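Local coordinates for protein enoyl-CoA hydratase/isomerase (Shewanella pealeana, PDB 4KPK) that probably acts on acyl-CoA thioesters as an enoyl-CoA hydratase or isomerase of the crotonase-like family, with three subunits in its assembly, at residues A124-M129 against L150-C155; N236-M241 against S274-E279; R164-L169 against A201-A206; Q37-S42 against D64-S69. All coordinates share one frame; numbering follows the deposited sequence.

Interaction 1: residues A124-M129 against L150-C155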
loop_
_atom_site.group_PDB
_atom_site.type_symbol
_atom_site.label_atom_id
_atom_site.label_comp_id
_atom_site.label_asym_id
_atom_site.label_seq_id
_atom_site.Cartn_x
_atom_site.Cartn_y
_atom_site.Cartn_z
ATOM N N ALA A 124 19.782 13.196 -3.382
ATOM C CA ALA A 124 18.453 13.017 -4.016
ATOM C C ALA A 124 18.525 12.637 -5.495
ATOM O O ALA A 124 17.705 11.833 -5.990
ATOM C CB ALA A 124 17.580 14.214 -3.835
ATOM N N ARG A 125 19.502 13.225 -6.184
ATOM C CA ARG A 125 19.807 12.903 -7.585
ATOM C C ARG A 125 20.266 11.427 -7.706
ATOM O O ARG A 125 19.844 10.702 -8.599
ATOM C CB ARG A 125 20.903 13.869 -8.092
ATOM C CG ARG A 125 21.412 13.630 -9.506
ATOM C CD ARG A 125 22.525 14.641 -9.918
ATOM N NE ARG A 125 22.842 14.552 -11.346
ATOM C CZ ARG A 125 22.040 14.997 -12.343
ATOM N NH1 ARG A 125 20.857 15.550 -12.099
ATOM N NH2 ARG A 125 22.415 14.876 -13.608
ATOM N N LEU A 126 21.146 10.997 -6.825
ATOM C CA LEU A 126 21.486 9.526 -6.734
ATOM C C LEU A 126 20.230 8.604 -6.636
ATOM O O LEU A 126 20.037 7.757 -7.470
ATOM C CB LEU A 126 22.433 9.264 -5.566
ATOM C CG LEU A 126 22.779 7.765 -5.314
ATOM C CD1 LEU A 126 23.200 7.104 -6.609
ATOM C CD2 LEU A 126 23.787 7.574 -4.219
HETATM N N MSE A 127 19.358 8.791 -5.675
HETATM C CA MSE A 127 18.181 7.947 -5.536
HETATM C C MSE A 127 17.262 8.008 -6.742
HETATM O O MSE A 127 16.726 6.998 -7.213
HETATM C CB MSE A 127 17.407 8.399 -4.343
HETATM C CG MSE A 127 18.036 8.220 -2.984
HETATM SE SE MSE A 127 18.679 6.390 -2.541
HETATM C CE MSE A 127 20.194 6.952 -1.408
ATOM N N SER A 128 17.018 9.225 -7.234
ATOM C CA SER A 128 16.156 9.379 -8.386
ATOM C C SER A 128 16.657 8.638 -9.626
ATOM O O SER A 128 15.889 7.886 -10.253
ATOM C CB SER A 128 15.951 10.875 -8.710
ATOM O OG SER A 128 14.942 10.990 -9.686
HETATM N N MSE A 129 17.925 8.823 -9.975
HETATM C CA MSE A 129 18.502 8.128 -11.096
HETATM C C MSE A 129 18.481 6.618 -10.926
HETATM O O MSE A 129 18.311 5.893 -11.914
HETATM C CB MSE A 129 19.991 8.401 -11.326
HETATM C CG MSE A 129 20.282 9.860 -11.699
HETATM SE SE MSE A 129 22.214 10.102 -12.094
HETATM C CE MSE A 129 22.709 8.251 -12.477
ATOM N N LEU A 150 19.393 1.901 2.795
ATOM C CA LEU A 150 18.011 1.556 2.723
ATOM C C LEU A 150 17.321 2.222 1.539
ATOM O O LEU A 150 16.477 1.575 0.903
ATOM C CB LEU A 150 17.338 1.921 4.006
ATOM C CG LEU A 150 15.907 1.419 4.164
ATOM C CD1 LEU A 150 15.789 -0.081 3.999
ATOM C CD2 LEU A 150 15.447 1.851 5.545
ATOM N N GLY A 151 17.691 3.467 1.201
ATOM C CA GLY A 151 17.097 4.140 0.027
ATOM C C GLY A 151 17.461 3.431 -1.255
ATOM O O GLY A 151 16.634 3.078 -2.083
ATOM N N LEU A 152 18.719 3.166 -1.437
ATOM C CA LEU A 152 19.085 2.348 -2.563
ATOM C C LEU A 152 18.299 1.076 -2.662
ATOM O O LEU A 152 17.894 0.689 -3.747
ATOM C CB LEU A 152 20.571 1.966 -2.509
ATOM C CG LEU A 152 21.551 3.172 -2.483
ATOM C CD1 LEU A 152 22.935 2.596 -2.376
ATOM C CD2 LEU A 152 21.441 4.123 -3.672
ATOM N N ILE A 153 18.144 0.362 -1.559
ATOM C CA ILE A 153 17.408 -0.904 -1.605
ATOM C C ILE A 153 15.972 -0.656 -2.022
ATOM O O ILE A 153 15.450 -1.282 -2.914
ATOM C CB ILE A 153 17.416 -1.583 -0.224
ATOM C CG1 ILE A 153 18.818 -2.053 0.057
ATOM C CG2 ILE A 153 16.359 -2.678 -0.192
ATOM C CD1 ILE A 153 19.101 -2.218 1.526
ATOM N N CYS A 154 15.351 0.323 -1.405
ATOM C CA CYS A 154 14.027 0.758 -1.834
ATOM C C CYS A 154 13.901 1.333 -3.225
ATOM O O CYS A 154 12.785 1.392 -3.727
ATOM C CB CYS A 154 13.408 1.684 -0.805
ATOM S SG CYS A 154 13.177 0.656 0.662
ATOM N N CYS A 155 15.016 1.684 -3.860
ATOM C CA CYS A 155 15.026 2.177 -5.232
ATOM C C CYS A 155 15.213 1.050 -6.245
ATOM O O CYS A 155 14.983 1.242 -7.436
ATOM C CB CYS A 155 16.097 3.259 -5.395
ATOM S SG CYS A 155 15.575 4.811 -4.674
#
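Met127, a selenomethionine in this crystal, reaches across to helix 148-155 just where Gly151 leaves its backbone uncovered by a side chain. With no side chain on Gly151, the selenium settles against the main chain, SE standing 3.4 Å from Gly151 C; a beta carbon at that point would run into it. The next residue shares the same contact, for Met127 SE lies 3.4 Å from Leu152 N. Leu152 then sets its CD2 branch against the selenium, 3.7 Å from Met127 SE, and the two side chains cross at about a right angle. The Met127 chain turns at chi2 (-53°) and is bent again about the CG-SE bond, which brings CE round beside Leu152 CD2 as well. The same branch also has a looser touch, Leu126 CD2 to Leu152 CD2 at 4.2 Å. One turn later, Cys155 points at the first helix, and its SG packs 4.0 Å from Met127 CB. Tyr184 of helix 182-189 touches both Met127 and Cys155, and Phe63 meets Leu152, in an interface that is largely apolar. The axes of the two segments approach to 9.6 Å and run nearly parallel, 24° apart. Such packing of helix 113-132 on the helix between strands 137-141 and 158-161 belongs to the crotonase fold, in whose relatives this second helix commonly begins at the oxyanion hole.

Interaction 2: residues N236-M241 against S274-E279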
loop_
_atom_site.group_PDB
_atom_site.type_symbol
_atom_site.label_atom_id
_atom_site.label_comp_id
_atom_site.label_asym_id
_atom_site.label_seq_id
_atom_site.Cartn_x
_atom_site.Cartn_y
_atom_site.Cartn_z
ATOM N N ASN A 236 14.112 -11.337 -21.095
ATOM C CA ASN A 236 12.925 -10.517 -21.440
ATOM C C ASN A 236 13.261 -9.308 -22.278
ATOM O O ASN A 236 14.398 -8.888 -22.363
ATOM C CB ASN A 236 12.161 -10.044 -20.175
ATOM C CG ASN A 236 11.695 -11.200 -19.278
ATOM O OD1 ASN A 236 11.423 -12.289 -19.737
ATOM N ND2 ASN A 236 11.580 -10.940 -17.996
ATOM N N SER A 237 12.231 -8.685 -22.833
ATOM C CA SER A 237 12.429 -7.494 -23.685
ATOM C C SER A 237 13.024 -6.304 -22.960
ATOM O O SER A 237 12.388 -5.722 -22.091
ATOM C CB SER A 237 11.097 -7.082 -24.270
ATOM O OG SER A 237 11.157 -5.855 -24.912
ATOM N N PRO A 238 14.231 -5.894 -23.334
ATOM C CA PRO A 238 14.714 -4.618 -22.749
ATOM C C PRO A 238 13.743 -3.449 -22.868
ATOM O O PRO A 238 13.539 -2.661 -21.871
ATOM C CB PRO A 238 16.016 -4.336 -23.524
ATOM C CG PRO A 238 16.473 -5.698 -23.997
ATOM C CD PRO A 238 15.240 -6.559 -24.163
ATOM N N GLN A 239 13.160 -3.287 -24.060
ATOM C CA GLN A 239 12.187 -2.195 -24.219
ATOM C C GLN A 239 10.940 -2.365 -23.348
ATOM O O GLN A 239 10.446 -1.382 -22.780
ATOM C CB GLN A 239 11.755 -2.036 -25.674
ATOM C CG GLN A 239 10.806 -0.853 -25.860
ATOM C CD GLN A 239 10.291 -0.688 -27.292
ATOM O OE1 GLN A 239 10.564 0.320 -27.947
ATOM N NE2 GLN A 239 9.553 -1.684 -27.778
ATOM N N GLY A 240 10.395 -3.588 -23.307
ATOM C CA GLY A 240 9.211 -3.851 -22.531
ATOM C C GLY A 240 9.443 -3.611 -21.038
ATOM O O GLY A 240 8.603 -3.004 -20.344
HETATM N N MSE A 241 10.599 -4.028 -20.550
HETATM C CA MSE A 241 10.961 -3.808 -19.126
HETATM C C MSE A 241 11.124 -2.331 -18.864
HETATM O O MSE A 241 10.654 -1.813 -17.851
HETATM C CB MSE A 241 12.249 -4.584 -18.829
HETATM C CG MSE A 241 11.864 -6.069 -18.809
HETATM SE SE MSE A 241 13.326 -7.052 -17.911
HETATM C CE MSE A 241 14.700 -6.952 -19.274
ATOM N N SER A 274 5.574 -1.326 -32.377
ATOM C CA SER A 274 7.042 -1.189 -32.379
ATOM C C SER A 274 7.763 -2.416 -32.980
ATOM O O SER A 274 7.242 -3.562 -32.998
ATOM C CB SER A 274 7.582 -0.873 -30.955
ATOM O OG SER A 274 7.793 -2.049 -30.134
ATOM N N GLU A 275 8.988 -2.173 -33.445
ATOM C CA GLU A 275 9.848 -3.228 -33.967
ATOM C C GLU A 275 10.091 -4.359 -32.965
ATOM O O GLU A 275 10.117 -5.542 -33.296
ATOM C CB GLU A 275 11.199 -2.612 -34.293
ATOM C CG GLU A 275 11.959 -3.346 -35.380
ATOM C CD GLU A 275 13.156 -2.535 -35.831
ATOM O OE1 GLU A 275 12.945 -1.455 -36.437
ATOM O OE2 GLU A 275 14.296 -2.969 -35.553
ATOM N N GLU A 276 10.283 -3.928 -31.736
ATOM C CA GLU A 276 10.582 -4.761 -30.598
ATOM C C GLU A 276 9.351 -5.569 -30.204
ATOM O O GLU A 276 9.426 -6.809 -30.062
ATOM C CB GLU A 276 11.076 -3.847 -29.466
ATOM C CG GLU A 276 12.505 -4.041 -29.050
ATOM C CD GLU A 276 12.556 -5.040 -27.928
ATOM O OE1 GLU A 276 13.153 -4.801 -26.844
ATOM O OE2 GLU A 276 11.868 -6.056 -28.146
ATOM N N GLY A 277 8.217 -4.883 -30.037
ATOM C CA GLY A 277 6.905 -5.545 -29.891
ATOM C C GLY A 277 6.652 -6.557 -30.995
ATOM O O GLY A 277 6.306 -7.735 -30.751
ATOM N N GLN A 278 6.910 -6.137 -32.231
ATOM C CA GLN A 278 6.692 -7.001 -33.371
ATOM C C GLN A 278 7.620 -8.213 -33.318
ATOM O O GLN A 278 7.191 -9.280 -33.626
ATOM C CB GLN A 278 6.769 -6.249 -34.703
ATOM C CG GLN A 278 5.593 -5.288 -34.863
ATOM C CD GLN A 278 4.272 -6.011 -35.127
ATOM O OE1 GLN A 278 3.231 -5.821 -34.430
ATOM N NE2 GLN A 278 4.292 -6.855 -36.142
ATOM N N GLU A 279 8.860 -8.029 -32.919
ATOM C CA GLU A 279 9.816 -9.138 -32.892
ATOM C C GLU A 279 9.465 -10.106 -31.766
ATOM O O GLU A 279 9.528 -11.330 -31.957
ATOM C CB GLU A 279 11.298 -8.667 -32.797
ATOM C CG GLU A 279 12.305 -9.681 -32.209
ATOM C CD GLU A 279 12.577 -10.892 -33.112
ATOM O OE1 GLU A 279 11.914 -11.035 -34.155
ATOM O OE2 GLU A 279 13.440 -11.750 -32.769
#
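One oxygen of Glu276 takes two hydrogen bonds from the start of the facing helix. Ser237 OG donates to Glu276 OE1 at 3.0 Å, and Gln239 N donates to the same OE1 at 3.2 Å. Both donors come from one face of the carboxylate plane rather than lying within it. The Glu276 chain bends sharply at chi2 (-92°), which lays the carboxylate over the first turn of helix 238-251, where the helix end would probably help to stabilise its negative charge. Gln239 passes it in the reverse direction. Its extended chain carries the amide, almost coplanar with the carboxylate (3° apart), across to the other helix start, and NE2 donates to Ser274 OG at 3.0 Å with that oxygen in the amide plane. The fit is close: Gln239 NE2 also sits 3.1 Å from Glu276 CB.

Behind these groups stand two N-caps. Ser237 OG, while donating to the glutamate, accepts from Gly240 N at 2.9 Å; Ser274 OG likewise accepts from Gly277 N at 2.9 Å and has a further partner in Ile271 O. Each serine thus both caps its own helix and bonds across the contact. Trp292 packs on Ser237, Pro238 and Glu276. Farther out, Asn236 ND2 bonds to Leu199 O and Thr200 O of the third subunit, so helix 238-251 starts at a subunit interface, while Ser274 forms the joint between helices 258-273 and 275-285.

Interaction 3: residues R164-L169 against A201-A206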
loop_
_atom_site.group_PDB
_atom_site.type_symbol
_atom_site.label_atom_id
_atom_site.label_comp_id
_atom_site.label_asym_id
_atom_site.label_seq_id
_atom_site.Cartn_x
_atom_site.Cartn_y
_atom_site.Cartn_z
ATOM N N ARG A 164 21.312 -12.430 8.555
ATOM C CA ARG A 164 21.830 -11.429 9.516
ATOM C C ARG A 164 21.522 -9.972 9.126
ATOM O O ARG A 164 21.890 -9.063 9.899
ATOM C CB ARG A 164 23.353 -11.516 9.642
ATOM C CG ARG A 164 23.854 -12.561 10.606
ATOM C CD ARG A 164 25.381 -12.565 10.598
ATOM N NE ARG A 164 25.942 -13.529 11.555
ATOM C CZ ARG A 164 25.973 -13.359 12.880
ATOM N NH1 ARG A 164 25.457 -12.266 13.442
ATOM N NH2 ARG A 164 26.527 -14.286 13.660
ATOM N N ALA A 165 20.899 -9.738 7.948
ATOM C CA ALA A 165 20.654 -8.325 7.505
ATOM C C ALA A 165 19.937 -7.467 8.521
ATOM O O ALA A 165 19.025 -7.893 9.204
ATOM C CB ALA A 165 19.919 -8.273 6.200
ATOM N N SER A 166 20.368 -6.233 8.616
ATOM C CA SER A 166 19.968 -5.379 9.693
ATOM C C SER A 166 19.512 -4.053 9.110
ATOM O O SER A 166 20.164 -3.546 8.182
ATOM C CB SER A 166 21.205 -5.126 10.559
ATOM O OG SER A 166 20.900 -5.318 11.881
ATOM N N PHE A 167 18.425 -3.480 9.650
ATOM C CA PHE A 167 17.886 -2.194 9.148
ATOM C C PHE A 167 17.461 -1.297 10.295
ATOM O O PHE A 167 17.077 -1.779 11.364
ATOM C CB PHE A 167 16.694 -2.422 8.194
ATOM C CG PHE A 167 16.977 -3.440 7.160
ATOM C CD1 PHE A 167 17.532 -3.086 5.947
ATOM C CD2 PHE A 167 16.752 -4.793 7.442
ATOM C CE1 PHE A 167 17.832 -4.074 5.015
ATOM C CE2 PHE A 167 17.027 -5.751 6.533
ATOM C CZ PHE A 167 17.598 -5.412 5.324
ATOM N N CYS A 168 17.478 0.002 10.038
ATOM C CA CYS A 168 17.324 0.994 11.083
ATOM C C CYS A 168 17.125 2.334 10.378
ATOM O O CYS A 168 17.953 2.724 9.546
ATOM C CB CYS A 168 18.625 1.047 11.925
ATOM S SG CYS A 168 18.504 1.848 13.514
ATOM N N LEU A 169 16.060 3.049 10.708
ATOM C CA LEU A 169 15.934 4.489 10.316
ATOM C C LEU A 169 16.227 5.409 11.527
ATOM O O LEU A 169 15.311 5.795 12.274
ATOM C CB LEU A 169 14.534 4.750 9.790
ATOM C CG LEU A 169 14.190 4.019 8.500
ATOM C CD1 LEU A 169 12.865 3.265 8.596
ATOM C CD2 LEU A 169 14.244 5.044 7.342
ATOM N N ALA A 201 12.901 4.773 15.508
ATOM C CA ALA A 201 14.268 4.486 15.086
ATOM C C ALA A 201 14.776 3.058 15.563
ATOM O O ALA A 201 15.973 2.829 15.798
ATOM C CB ALA A 201 15.193 5.600 15.545
ATOM N N GLU A 202 13.857 2.127 15.705
ATOM C CA GLU A 202 14.252 0.796 16.104
ATOM C C GLU A 202 14.902 0.031 14.972
ATOM O O GLU A 202 14.675 0.286 13.774
ATOM C CB GLU A 202 13.070 0.026 16.685
ATOM C CG GLU A 202 11.993 -0.305 15.684
ATOM C CD GLU A 202 10.668 -0.607 16.365
ATOM O OE1 GLU A 202 10.509 -1.755 16.919
ATOM O OE2 GLU A 202 9.800 0.289 16.334
ATOM N N ARG A 203 15.737 -0.930 15.381
ATOM C CA ARG A 203 16.371 -1.853 14.475
ATOM C C ARG A 203 15.313 -2.846 14.064
ATOM O O ARG A 203 14.426 -3.126 14.843
ATOM C CB ARG A 203 17.543 -2.575 15.171
ATOM C CG ARG A 203 18.804 -2.594 14.308
ATOM C CD ARG A 203 19.976 -3.199 15.081
ATOM N NE ARG A 203 20.374 -2.291 16.146
ATOM C CZ ARG A 203 21.382 -1.427 16.079
ATOM N NH1 ARG A 203 22.144 -1.352 14.996
ATOM N NH2 ARG A 203 21.636 -0.632 17.112
ATOM N N PHE A 204 15.399 -3.352 12.838
ATOM C CA PHE A 204 14.566 -4.473 12.411
ATOM C C PHE A 204 15.361 -5.463 11.576
ATOM O O PHE A 204 16.457 -5.126 11.114
ATOM C CB PHE A 204 13.235 -4.048 11.786
ATOM C CG PHE A 204 13.343 -3.242 10.514
ATOM C CD1 PHE A 204 13.329 -1.864 10.558
ATOM C CD2 PHE A 204 13.296 -3.870 9.290
ATOM C CE1 PHE A 204 13.340 -1.107 9.384
ATOM C CE2 PHE A 204 13.345 -3.141 8.108
ATOM C CZ PHE A 204 13.364 -1.749 8.154
ATOM N N ASP A 205 14.879 -6.710 11.538
ATOM C CA ASP A 205 15.642 -7.807 10.995
ATOM C C ASP A 205 15.168 -8.214 9.607
ATOM O O ASP A 205 14.308 -7.583 9.026
ATOM C CB ASP A 205 15.745 -9.028 11.991
ATOM C CG ASP A 205 14.440 -9.790 12.204
ATOM O OD1 ASP A 205 13.480 -9.688 11.420
ATOM O OD2 ASP A 205 14.377 -10.531 13.202
ATOM N N ALA A 206 15.804 -9.245 9.065
ATOM C CA ALA A 206 15.606 -9.675 7.727
ATOM C C ALA A 206 14.171 -10.113 7.526
ATOM O O ALA A 206 13.562 -9.833 6.500
ATOM C CB ALA A 206 16.546 -10.860 7.448
HETATM O O HOH W 1 18.384 -10.202 10.517
HETATM O O HOH W 2 13.876 2.204 12.166
#
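Phe204 holds its CG between the backbone N and the carbonyl carbon (chi1 63°), whereas Phe167 places CG beside its own N (chi1 -48°), and these two settings bring the side chains together on one face of a small antiparallel beta pairing. The motif is a two-residue ribbon, strand 167-168 against 203-204, whose halves are linked through helices 182-189 and 191-200. Phe167 and Phe204 form its hydrogen-bonded pair: Phe167 N donates to Phe204 O at 3.0 Å, and Phe204 N returns a bond to Phe167 O at 2.7 Å. The phenylalanines do not stack squarely. Their planes are 23° apart but slid so far that the rings scarcely overlap, and what lies over the Phe204 ring is instead the methylene of its partner, a CH-pi contact with Phe167 CB 3.5 Å from the ring centroid. Leu169 CD1 comes up at the edge of the same ring. Tyr197 of helix 191-200 also meets Phe204, and Leu150 of helix 148-155 lies against Phe167. An alanine at Phe204 would keep the backbone bonds possible but would probably leave Phe167 CB and Tyr197 without their aromatic partner and open a gap between ribbon and helix. Beyond the paired residues direct backbone bonds give way to water bridges, one at each end. One molecule donates to Ala165 O and accepts from Ala206 N at 3.1 Å; the other accepts from Leu169 N at 2.8 Å and donates to Glu202 O at 2.6 Å.

Interaction 4: residues Q37-S42 against D64-S69. With EDO (1,2-ethanediol), chain B.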
loop_
_atom_site.group_PDB
_atom_site.type_symbol
_atom_site.label_atom_id
_atom_site.label_comp_id
_atom_site.label_asym_id
_atom_site.label_seq_id
_atom_site.Cartn_x
_atom_site.Cartn_y
_atom_site.Cartn_z
ATOM N N GLN A 37 39.789 3.787 -11.544
ATOM C CA GLN A 37 39.778 5.132 -11.060
ATOM C C GLN A 37 38.881 5.400 -9.855
ATOM O O GLN A 37 39.238 6.198 -9.012
ATOM C CB GLN A 37 39.379 6.065 -12.198
ATOM C CG GLN A 37 40.501 6.068 -13.231
ATOM C CD GLN A 37 40.069 6.503 -14.593
ATOM O OE1 GLN A 37 38.887 6.523 -14.919
ATOM N NE2 GLN A 37 41.031 6.852 -15.404
ATOM N N LEU A 38 37.753 4.706 -9.726
ATOM C CA LEU A 38 36.898 4.849 -8.517
ATOM C C LEU A 38 37.599 4.417 -7.227
ATOM O O LEU A 38 38.211 3.352 -7.186
ATOM C CB LEU A 38 35.615 4.003 -8.653
ATOM C CG LEU A 38 34.795 4.386 -9.885
ATOM C CD1 LEU A 38 33.628 3.446 -10.197
ATOM C CD2 LEU A 38 34.346 5.834 -9.735
ATOM N N HIS A 39 37.415 5.216 -6.167
ATOM C CA HIS A 39 38.091 5.031 -4.887
ATOM C C HIS A 39 37.353 4.003 -4.037
ATOM O O HIS A 39 37.988 3.220 -3.361
ATOM C CB HIS A 39 38.158 6.367 -4.094
ATOM C CG HIS A 39 38.806 7.510 -4.844
ATOM N ND1 HIS A 39 40.175 7.652 -4.948
ATOM C CD2 HIS A 39 38.270 8.560 -5.528
ATOM C CE1 HIS A 39 40.454 8.736 -5.661
ATOM N NE2 HIS A 39 39.317 9.299 -6.034
ATOM N N TYR A 40 36.019 4.077 -4.063
ATOM C CA TYR A 40 35.124 3.389 -3.169
ATOM C C TYR A 40 34.280 2.313 -3.781
ATOM O O TYR A 40 33.694 1.457 -3.050
ATOM C CB TYR A 40 34.163 4.371 -2.548
ATOM C CG TYR A 40 34.763 5.400 -1.635
ATOM C CD1 TYR A 40 36.077 5.322 -1.157
ATOM C CD2 TYR A 40 33.984 6.417 -1.182
ATOM C CE1 TYR A 40 36.578 6.279 -0.283
ATOM C CE2 TYR A 40 34.472 7.345 -0.309
ATOM C CZ TYR A 40 35.749 7.283 0.132
ATOM O OH TYR A 40 36.138 8.264 1.004
ATOM N N LEU A 41 34.230 2.301 -5.102
ATOM C CA LEU A 41 33.426 1.318 -5.823
ATOM C C LEU A 41 34.312 0.474 -6.740
ATOM O O LEU A 41 35.377 0.923 -7.141
ATOM C CB LEU A 41 32.381 2.037 -6.690
ATOM C CG LEU A 41 31.367 2.921 -5.977
ATOM C CD1 LEU A 41 30.492 3.716 -6.967
ATOM C CD2 LEU A 41 30.526 2.039 -5.070
ATOM N N SER A 42 33.821 -0.732 -7.074
ATOM C CA SER A 42 34.229 -1.483 -8.264
ATOM C C SER A 42 33.095 -1.507 -9.223
ATOM O O SER A 42 31.910 -1.401 -8.838
ATOM C CB SER A 42 34.496 -2.991 -7.979
ATOM O OG SER A 42 35.496 -3.171 -7.019
ATOM N N ASP A 64 29.896 8.688 2.180
ATOM C CA ASP A 64 30.242 10.096 2.197
ATOM C C ASP A 64 30.023 10.700 0.813
ATOM O O ASP A 64 29.469 10.015 -0.080
ATOM C CB ASP A 64 31.666 10.264 2.734
ATOM C CG ASP A 64 32.696 9.709 1.820
ATOM O OD1 ASP A 64 32.380 9.321 0.657
ATOM O OD2 ASP A 64 33.848 9.666 2.271
ATOM N N GLU A 65 30.418 11.982 0.642
ATOM C CA GLU A 65 30.211 12.720 -0.639
ATOM C C GLU A 65 30.866 12.044 -1.860
ATOM O O GLU A 65 30.376 12.047 -3.000
ATOM C CB GLU A 65 30.647 14.197 -0.464
ATOM C CG GLU A 65 32.146 14.469 -0.436
ATOM C CD GLU A 65 32.971 14.024 0.810
ATOM O OE1 GLU A 65 32.528 13.355 1.783
ATOM O OE2 GLU A 65 34.160 14.356 0.783
ATOM N N VAL A 66 31.982 11.441 -1.610
ATOM C CA VAL A 66 32.686 10.745 -2.637
ATOM C C VAL A 66 31.921 9.468 -3.076
ATOM O O VAL A 66 31.719 9.290 -4.244
ATOM C CB VAL A 66 34.138 10.425 -2.161
ATOM C CG1 VAL A 66 34.836 9.460 -3.119
ATOM C CG2 VAL A 66 34.955 11.709 -1.995
HETATM N N MSE A 67 31.537 8.589 -2.141
HETATM C CA MSE A 67 30.682 7.422 -2.435
HETATM C C MSE A 67 29.458 7.814 -3.221
HETATM O O MSE A 67 29.139 7.165 -4.190
HETATM C CB MSE A 67 30.173 6.797 -1.167
HETATM C CG MSE A 67 29.216 5.627 -1.356
HETATM SE SE MSE A 67 30.262 3.960 -1.158
HETATM C CE MSE A 67 30.607 4.035 0.748
ATOM N N ILE A 68 28.765 8.845 -2.763
ATOM C CA ILE A 68 27.543 9.344 -3.415
ATOM C C ILE A 68 27.891 9.646 -4.865
ATOM O O ILE A 68 27.245 9.145 -5.777
ATOM C CB ILE A 68 26.976 10.635 -2.750
ATOM C CG1 ILE A 68 26.519 10.406 -1.294
ATOM C CG2 ILE A 68 25.855 11.241 -3.554
ATOM C CD1 ILE A 68 25.812 9.114 -1.083
ATOM N N SER A 69 28.973 10.390 -5.069
ATOM C CA SER A 69 29.300 10.862 -6.414
ATOM C C SER A 69 29.768 9.742 -7.318
ATOM O O SER A 69 29.403 9.649 -8.517
ATOM C CB SER A 69 30.337 11.994 -6.362
ATOM O OG SER A 69 31.138 11.967 -7.528
HETATM C C1 EDO B . 38.143 0.218 -6.826
HETATM O O1 EDO B . 37.598 1.231 -7.670
HETATM C C2 EDO B . 37.577 -1.068 -7.405
HETATM O O2 EDO B . 38.563 -2.084 -7.457
#
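Tyr40 and Met67 bring the two backbones together, their CA atoms 6.0 Å apart. The chain of 37-42 leaves its helix at Leu38, turns through His39 and Tyr40, and enters a strand at Leu41; the chain of 64-69 winds into helix 65-80, with Asp64 as the N-cap. The tyrosine reaches over that helix start. Its OH donates to the syn lone pair of Asp64 OD2 at 3.0 Å, while Asp64 OD1 accepts from Met67 N at 3.0 Å, a nearly straight capping bond (171°) that meets the oxygen almost end-on. With chi1 at 67° the aspartate folds back over its own first turn, so that one carboxylate can serve both partners, its plane turned 32° from the ring. With an alanine in place of Asp64, the Tyr40 hydroxyl would probably lose its acceptor and Met67 N its cap. Val66 lies over one face of the tyrosine, CG1 being 4.0 Å from the ring centroid in a CH-pi contact. Met67 packs at the ring's edge, CB to Tyr40 CD2 at 3.8 Å, and Leu41 CD2 adds a distant touch on Met67 SE. Arg56 makes a cation-pi contact with Tyr40. Glu70, farther along helix 65-80, accepts from the N atoms of His39 and Tyr40, fastening the turn between helix 30-37 and the edge strand 41-46; Ile68 points elsewhere, to Leu123 and Leu126 of helix 113-132.

The four contacts show how chemistry follows position. Interaction 1, its centre about 6 Å from the centre of the chain, is buried and largely apolar, and two others lean on it: Leu150 and Ile153 pack on Leu169 and Phe167 of interaction 3, and Leu126 meets Ile68 of interaction 4. Those two lie farther out and mix aromatic packing with hydrogen bonds, from backbone pairing in interaction 3 and from a capping carboxylate in interaction 4. Interaction 2 stands apart, its centre about 23 Å from that of the chain, joined almost entirely by polar groups at two helix starts. Like interaction 4 it depends on N-caps, and like interaction 1 it also touches the third subunit.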